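Local structure of Sam-dependent methyltransferases (4D7K) at the interface of chains A and B. The protein catalyses the two S-adenosyl-methionine-dependent N-methylations that turn 8-amino-8-demethyl-D-riboflavin, by way of its monomethylated intermediate, into the antibiotic roseoflavin. Coordinates in Å, arbitrary orientation; residue numbers count along the deposited sequence, not the author numbering. Chains: chain A/B, Sam-dependent methyltransferases.

Contact 1: the interface of chains A and B. Residues chain A 36, 56-59; chain B 121, 124-125.
A:Asp59 and B:Val124 join backbone to backbone where the dimerisation domain of one class I O-methyltransferase-type subunit meets helix 120-126 of the other. The amide N of A:Asp59, just ahead of helix 60-72, donates to the carbonyl O of B:Val124 at 3.0 Å. The acceptor lies in the last turn of its helix, where backbone oxygens commonly lack an intrahelical donor. Around this bond the packing is close. CG1 of B:Val124, anti to its own backbone N (chi1 167°), reaches CB of A:Ser58 at 3.7 Å, while the backbones of A:Ser58 and B:Arg125 pass at 3.9 Å between CA atoms. The hydroxyl OG of A:Ser58 is held by OG1 of A:Thr56 at 2.7 Å within chain A, which should fix its rotation while both CB and OG lie against the valine methyl.

Farther along, the contact rests instead on van der Waals approaches of one long side chain, B:Arg125, which hides the most surface in the patch. It runs extended from CG to NE beside the A:Gly57 carbonyl and lies antiparallel alongside the A:Leu36 side chain. Methyl CD2 of A:Leu36 lies 3.5 Å from NH2 of the guanidinium and 3.9 Å from CG1 of B:Val121. The latter methyl also covers one guanidinium face toward its rim. NE comes within 3.6 Å of the carbonyl O of A:Thr56, a distance suggesting electrostatic attraction at most.

Contact 2: the interface of chains A and B. Residues chain A 124-125, 127; chain B 57-59, 62-63.
Backbone hydrogen bonding ties B:Asp59 to A:Val124 at the homodimer interface of this O-methyltransferase family member, where the dimerisation domain of chain B meets helix 120-126 of chain A. The amide N of B:Asp59 donates to the carbonyl O of A:Val124 at 2.9 Å.

Apolar packing gathers around A:Val124. Its CG1, anti to the backbone N (chi1 171°), points between the segment before helix 60-72 and that helix's first turn, touching CB of B:Ser58 at 3.7 Å and CA of B:Leu63 at 3.8 Å. The other methyl, CG2, faces the backbone carbonyl of B:Arg62 more distantly. Beside the valine, the aliphatic start of A:Arg125 lies over B:Gly57 and B:Ser58, and the CA atoms of A:Arg125 and B:Ser58 pass at 3.9 Å. At the far end the chain of B:Arg62, extended from CG to NE, lies alongside A:Gly127, with CD of the arginine 3.7 Å from the glycine CA.

One polar approach accompanies this packing. The guanidinium NE of B:Arg62 comes to 3.2 Å from the carbonyl O of A:Gly127, a proximity likely to be electrostatically favourable.

Contact 3: the interface of chains A and B. Residues chain A 68, 71-72, 78; chain B 293, 296.
Helix 60-72 of the dimerisation domain in chain A, together with strand 76-79, meets the first turn of helix 293-305 from the methyltransferase domain of chain B. B:Lys296 is the main bridge. Its CG is anti to the carbonyl carbon (chi1 -58°) and the chain is extended beyond it, carrying the amino group past the A:Arg68 stem to the carboxylate that A:Glu78 extends from strand 76-79. There NZ donates to the carboxylate OE2 of A:Glu78 at 2.8 Å, in a salt bridge that meets the oxygen nearly along its C-O axis. The two side chains arrive from opposite directions.

The same amino group donates to OE2 of B:Glu293 at 3.1 Å, on the syn side of that carboxylate and somewhat out of its plane. Two acidic groups thus share one lysine, which would tend to favour its charged form and to offset their mutual repulsion. B:Glu293 is bent about its CB-CG bond (chi2 -48°), which folds its carboxylate back toward B:Lys296. Its other oxygen, OE1, is linked by a water, 2.7 Å from OE1 and 2.6 Å from the carbonyl O of A:Ala71.

Apolar contact supports the lysine. The A:Arg68 stem lies roughly perpendicular to it, CG resting 3.7 Å from CD of B:Lys296. B:Glu293 also lies against A:Gly72, whose lack of a side chain may allow the approach (OE1 to CA 3.5 Å). The site couples one subunit's dimerisation domain to its partner's methyltransferase domain and is likely to steady their relative placement in the homodimer.

Contact 1: the interface of chains A and B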
ATOM      1  N   LEU A  36      14.161   0.478  11.701  1.00 30.75           N
ATOM      2  CA  LEU A  36      14.727   1.031  12.918  1.00 34.27           C
ATOM      3  C   LEU A  36      14.961  -0.067  13.951  1.00 38.12           C
ATOM      4  O   LEU A  36      15.443   0.201  15.051  1.00 38.44           O
ATOM      5  CB  LEU A  36      13.813   2.113  13.485  1.00 37.45           C
ATOM      6  CG  LEU A  36      13.835   3.430  12.714  1.00 33.72           C
ATOM      7  CD1 LEU A  36      12.673   4.299  13.143  1.00 33.13           C
ATOM      8  CD2 LEU A  36      15.153   4.142  12.959  1.00 33.27           C
ATOM      9  N   THR A  56      17.817   4.619  18.942  1.00 43.70           N
ATOM     10  CA  THR A  56      17.734   4.750  17.487  1.00 42.90           C
ATOM     11  C   THR A  56      18.384   6.043  16.986  1.00 49.26           C
ATOM     12  O   THR A  56      18.589   6.223  15.784  1.00 47.06           O
ATOM     13  CB  THR A  56      16.267   4.704  17.002  1.00 34.63           C
ATOM     14  OG1 THR A  56      15.522   5.759  17.617  1.00 37.70           O
ATOM     15  CG2 THR A  56      15.618   3.369  17.357  1.00 34.59           C
ATOM     16  N   GLY A  57      18.716   6.940  17.906  1.00 48.36           N
ATOM     17  CA  GLY A  57      19.263   8.228  17.521  1.00 45.60           C
ATOM     18  C   GLY A  57      18.205   9.091  16.856  1.00 48.83           C
ATOM     19  O   GLY A  57      18.473   9.778  15.873  1.00 58.05           O
ATOM     20  N   SER A  58      16.994   9.052  17.403  1.00 41.16           N
ATOM     21  CA  SER A  58      15.855   9.748  16.814  1.00 41.21           C
ATOM     22  C   SER A  58      15.408  10.953  17.630  1.00 44.66           C
ATOM     23  O   SER A  58      15.637  11.023  18.836  1.00 44.34           O
ATOM     24  CB  SER A  58      14.672   8.788  16.663  1.00 35.47           C
ATOM     25  OG  SER A  58      15.016   7.676  15.859  1.00 40.87           O
ATOM     26  N   ASP A  59      14.760  11.899  16.960  1.00 42.28           N
ATOM     27  CA  ASP A  59      14.043  12.952  17.655  1.00 46.87           C
ATOM     28  C   ASP A  59      12.886  12.309  18.414  1.00 50.48           C
ATOM     29  O   ASP A  59      12.072  11.609  17.814  1.00 50.50           O
ATOM     30  CB  ASP A  59      13.534  14.009  16.671  1.00 51.00           C
ATOM     31  CG  ASP A  59      12.643  15.044  17.332  1.00 66.91           C
ATOM     32  OD1 ASP A  59      13.177  15.973  17.977  1.00 70.09           O
ATOM     33  OD2 ASP A  59      11.405  14.933  17.202  1.00 74.34           O
TER
ATOM     34  N   VAL B 121      12.226   7.320   7.794  1.00 43.65           N
ATOM     35  CA  VAL B 121      13.214   7.003   8.817  1.00 40.16           C
ATOM     36  C   VAL B 121      14.123   8.195   9.115  1.00 50.08           C
ATOM     37  O   VAL B 121      14.346   8.542  10.279  1.00 53.86           O
ATOM     38  CB  VAL B 121      14.078   5.802   8.398  1.00 40.65           C
ATOM     39  CG1 VAL B 121      15.225   5.606   9.370  1.00 43.97           C
ATOM     40  CG2 VAL B 121      13.236   4.546   8.310  1.00 40.41           C
ATOM     41  N   VAL B 124      12.325  11.019  11.005  1.00 46.58           N
ATOM     42  CA  VAL B 124      12.202  10.776  12.439  1.00 51.36           C
ATOM     43  C   VAL B 124      13.529  11.065  13.147  1.00 49.10           C
ATOM     44  O   VAL B 124      13.549  11.636  14.241  1.00 45.87           O
ATOM     45  CB  VAL B 124      11.738   9.323  12.719  1.00 42.00           C
ATOM     46  CG1 VAL B 124      11.900   8.967  14.183  1.00 39.60           C
ATOM     47  CG2 VAL B 124      10.289   9.144  12.289  1.00 36.18           C
ATOM     48  N   ARG B 125      14.635  10.707  12.499  1.00 44.00           N
ATOM     49  CA  ARG B 125      15.968  10.910  13.067  1.00 47.68           C
ATOM     50  C   ARG B 125      16.425  12.369  13.057  1.00 54.39           C
ATOM     51  O   ARG B 125      17.221  12.778  13.902  1.00 63.10           O
ATOM     52  CB  ARG B 125      16.993  10.054  12.318  1.00 48.98           C
ATOM     53  CG  ARG B 125      16.918   8.573  12.657  1.00 59.33           C
ATOM     54  CD  ARG B 125      17.850   7.753  11.783  1.00 67.98           C
ATOM     55  NE  ARG B 125      17.934   6.366  12.231  1.00 73.00           N
ATOM     56  CZ  ARG B 125      18.435   5.375  11.501  1.00 74.04           C
ATOM     57  NH1 ARG B 125      18.891   5.616  10.279  1.00 71.21           N
ATOM     58  NH2 ARG B 125      18.472   4.143  11.991  1.00 75.74           N
TER

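Contact 2: the interface of chains A and B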
ATOM      1  N   VAL A 124       5.271  -0.702 -18.966  1.00 49.87           N
ATOM      2  CA  VAL A 124       4.178  -1.109 -19.845  1.00 52.00           C
ATOM      3  C   VAL A 124       4.333  -0.445 -21.212  1.00 47.89           C
ATOM      4  O   VAL A 124       4.091  -1.067 -22.250  1.00 50.19           O
ATOM      5  CB  VAL A 124       2.798  -0.762 -19.238  1.00 50.71           C
ATOM      6  CG1 VAL A 124       1.693  -0.998 -20.245  1.00 52.93           C
ATOM      7  CG2 VAL A 124       2.551  -1.583 -17.980  1.00 47.56           C
ATOM      8  N   ARG A 125       4.768   0.811 -21.208  1.00 44.84           N
ATOM      9  CA  ARG A 125       4.962   1.555 -22.450  1.00 53.31           C
ATOM     10  C   ARG A 125       6.175   1.080 -23.246  1.00 54.23           C
ATOM     11  O   ARG A 125       6.155   1.092 -24.473  1.00 52.74           O
ATOM     12  CB  ARG A 125       5.091   3.051 -22.153  1.00 61.96           C
ATOM     13  CG  ARG A 125       3.754   3.752 -21.988  1.00 69.05           C
ATOM     14  CD  ARG A 125       3.906   5.185 -21.507  1.00 69.42           C
ATOM     15  NE  ARG A 125       2.676   5.942 -21.716  1.00 74.24           N
ATOM     16  CZ  ARG A 125       2.374   7.072 -21.086  1.00 75.47           C
ATOM     17  NH1 ARG A 125       3.214   7.577 -20.191  1.00 71.83           N
ATOM     18  NH2 ARG A 125       1.229   7.692 -21.343  1.00 74.26           N
ATOM     19  N   GLY A 127       8.235  -2.032 -22.569  1.00 68.09           N
ATOM     20  CA  GLY A 127       8.370  -3.466 -22.746  1.00 63.41           C
ATOM     21  C   GLY A 127       9.498  -4.007 -21.893  1.00 59.18           C
ATOM     22  O   GLY A 127       9.690  -5.217 -21.790  1.00 59.77           O
TER
ATOM     23  N   GLY B  57       0.037   3.889 -26.313  1.00 50.90           N
ATOM     24  CA  GLY B  57       1.391   3.727 -26.811  1.00 52.40           C
ATOM     25  C   GLY B  57       2.148   2.673 -26.028  1.00 58.17           C
ATOM     26  O   GLY B  57       3.325   2.846 -25.712  1.00 65.88           O
ATOM     27  N   SER B  58       1.468   1.572 -25.719  1.00 52.18           N
ATOM     28  CA  SER B  58       2.027   0.538 -24.853  1.00 50.91           C
ATOM     29  C   SER B  58       2.310  -0.768 -25.587  1.00 51.44           C
ATOM     30  O   SER B  58       1.737  -1.042 -26.643  1.00 45.20           O
ATOM     31  CB  SER B  58       1.077   0.252 -23.686  1.00 48.06           C
ATOM     32  OG  SER B  58       0.809   1.420 -22.932  1.00 49.88           O
ATOM     33  N   ASP B  59       3.199  -1.573 -25.013  1.00 51.19           N
ATOM     34  CA  ASP B  59       3.394  -2.944 -25.471  1.00 57.05           C
ATOM     35  C   ASP B  59       2.136  -3.744 -25.152  1.00 52.50           C
ATOM     36  O   ASP B  59       1.761  -3.866 -23.986  1.00 53.08           O
ATOM     37  CB  ASP B  59       4.626  -3.571 -24.806  1.00 62.91           C
ATOM     38  CG  ASP B  59       4.702  -5.077 -25.006  1.00 69.87           C
ATOM     39  OD1 ASP B  59       4.367  -5.561 -26.108  1.00 67.94           O
ATOM     40  OD2 ASP B  59       5.097  -5.782 -24.054  1.00 75.22           O
ATOM     41  N   ARG B  62       2.287  -6.520 -22.373  1.00 56.90           N
ATOM     42  CA  ARG B  62       2.454  -6.049 -21.005  1.00 52.44           C
ATOM     43  C   ARG B  62       1.289  -5.174 -20.550  1.00 52.29           C
ATOM     44  O   ARG B  62       1.033  -5.055 -19.348  1.00 47.74           O
ATOM     45  CB  ARG B  62       3.776  -5.300 -20.859  1.00 53.81           C
ATOM     46  CG  ARG B  62       4.973  -6.234 -20.874  1.00 63.90           C
ATOM     47  CD  ARG B  62       6.277  -5.533 -20.548  1.00 63.35           C
ATOM     48  NE  ARG B  62       7.264  -6.484 -20.045  1.00 62.29           N
ATOM     49  CZ  ARG B  62       7.750  -6.468 -18.809  1.00 54.45           C
ATOM     50  NH1 ARG B  62       7.358  -5.535 -17.954  1.00 39.85           N
ATOM     51  NH2 ARG B  62       8.639  -7.376 -18.430  1.00 67.47           N
ATOM     52  N   LEU B  63       0.587  -4.568 -21.503  1.00 47.25           N
ATOM     53  CA  LEU B  63      -0.613  -3.807 -21.178  1.00 39.34           C
ATOM     54  C   LEU B  63      -1.685  -4.760 -20.677  1.00 34.76           C
ATOM     55  O   LEU B  63      -2.339  -4.499 -19.669  1.00 32.56           O
ATOM     56  CB  LEU B  63      -1.134  -3.022 -22.384  1.00 37.12           C
ATOM     57  CG  LEU B  63      -2.409  -2.234 -22.061  1.00 36.36           C
ATOM     58  CD1 LEU B  63      -2.121  -1.106 -21.076  1.00 36.19           C
ATOM     59  CD2 LEU B  63      -3.080  -1.702 -23.312  1.00 29.95           C
TER

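Contact 3: the interface of chains A and B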
ATOM      1  N   ARG A  68       3.227   5.783  17.787  1.00 28.89           N
ATOM      2  CA  ARG A  68       1.787   5.850  17.997  1.00 28.19           C
ATOM      3  C   ARG A  68       1.025   5.396  16.742  1.00 32.91           C
ATOM      4  O   ARG A  68      -0.033   4.771  16.843  1.00 35.87           O
ATOM      5  CB  ARG A  68       1.398   7.269  18.401  1.00 29.91           C
ATOM      6  CG  ARG A  68      -0.062   7.494  18.663  1.00 43.57           C
ATOM      7  CD  ARG A  68      -0.290   8.951  18.996  1.00 52.30           C
ATOM      8  NE  ARG A  68       0.417   9.355  20.208  1.00 59.57           N
ATOM      9  CZ  ARG A  68       0.970  10.550  20.383  1.00 64.68           C
ATOM     10  NH1 ARG A  68       0.913  11.456  19.414  1.00 65.38           N
ATOM     11  NH2 ARG A  68       1.586  10.840  21.519  1.00 63.79           N
ATOM     12  N   ALA A  71       1.050   1.764  16.592  1.00 38.97           N
ATOM     13  CA  ALA A  71       0.052   1.282  17.541  1.00 37.48           C
ATOM     14  C   ALA A  71      -1.343   1.284  16.902  1.00 40.26           C
ATOM     15  O   ALA A  71      -2.091   0.308  17.016  1.00 31.13           O
ATOM     16  CB  ALA A  71       0.070   2.129  18.810  1.00 32.13           C
ATOM     17  N   GLY A  72      -1.683   2.378  16.225  1.00 38.63           N
ATOM     18  CA  GLY A  72      -2.949   2.482  15.518  1.00 38.51           C
ATOM     19  C   GLY A  72      -3.151   1.366  14.508  1.00 39.85           C
ATOM     20  O   GLY A  72      -4.270   0.892  14.302  1.00 42.43           O
ATOM     21  N   GLU A  78       0.406   0.856  22.909  1.00 38.34           N
ATOM     22  CA  GLU A  78       0.756   1.952  23.798  1.00 39.46           C
ATOM     23  C   GLU A  78       0.655   1.468  25.239  1.00 38.60           C
ATOM     24  O   GLU A  78      -0.259   0.725  25.583  1.00 39.25           O
ATOM     25  CB  GLU A  78      -0.149   3.157  23.564  1.00 39.33           C
ATOM     26  CG  GLU A  78       0.082   3.848  22.239  1.00 48.13           C
ATOM     27  CD  GLU A  78      -0.663   5.159  22.135  1.00 55.86           C
ATOM     28  OE1 GLU A  78      -0.248   6.133  22.800  1.00 53.57           O
ATOM     29  OE2 GLU A  78      -1.664   5.214  21.389  1.00 69.19           O
TER
ATOM     30  N   GLU B 293      -7.796   4.995  16.337  1.00 42.19           N
ATOM     31  CA  GLU B 293      -6.621   4.339  15.774  1.00 46.93           C
ATOM     32  C   GLU B 293      -6.307   4.840  14.363  1.00 42.72           C
ATOM     33  O   GLU B 293      -5.142   5.002  13.996  1.00 50.50           O
ATOM     34  CB  GLU B 293      -6.819   2.821  15.764  1.00 42.97           C
ATOM     35  CG  GLU B 293      -7.147   2.234  17.138  1.00 51.61           C
ATOM     36  CD  GLU B 293      -6.214   2.734  18.234  1.00 53.73           C
ATOM     37  OE1 GLU B 293      -5.045   2.291  18.284  1.00 56.93           O
ATOM     38  OE2 GLU B 293      -6.652   3.578  19.045  1.00 56.23           O
ATOM     39  N   LYS B 296      -4.373   8.111  14.418  1.00 29.65           N
ATOM     40  CA  LYS B 296      -2.960   7.971  14.739  1.00 28.65           C
ATOM     41  C   LYS B 296      -2.154   7.605  13.493  1.00 29.15           C
ATOM     42  O   LYS B 296      -1.022   8.058  13.322  1.00 31.17           O
ATOM     43  CB  LYS B 296      -2.762   6.916  15.833  1.00 40.66           C
ATOM     44  CG  LYS B 296      -3.521   7.204  17.127  1.00 28.86           C
ATOM     45  CD  LYS B 296      -3.409   6.042  18.098  1.00 38.47           C
ATOM     46  CE  LYS B 296      -4.183   6.317  19.373  1.00 42.51           C
ATOM     47  NZ  LYS B 296      -4.256   5.112  20.242  1.00 51.84           N
TER
HETATM   48  O   HOH W   1      -3.969  -0.116  18.793  1.00 51.36           O

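Contact 1 and contact 2 are overlapping parts of one junction, related by the two-fold with the chains exchanged, and the centres of their C-alpha atoms stand about 41 Å apart. Contact 3 lies about 18 Å from contact 1 and about 41 Å from contact 2. Helix 60-72 serves both kinds of contact, its start in chain B at contact 2 and its later turns in chain A at contact 3; in chain A the residues just before it belong to contact 1. Each dimerisation domain is therefore gripped through its partner's helices 120-126 and 293-305, a reciprocal clasp consistent with the homodimer the enzyme forms.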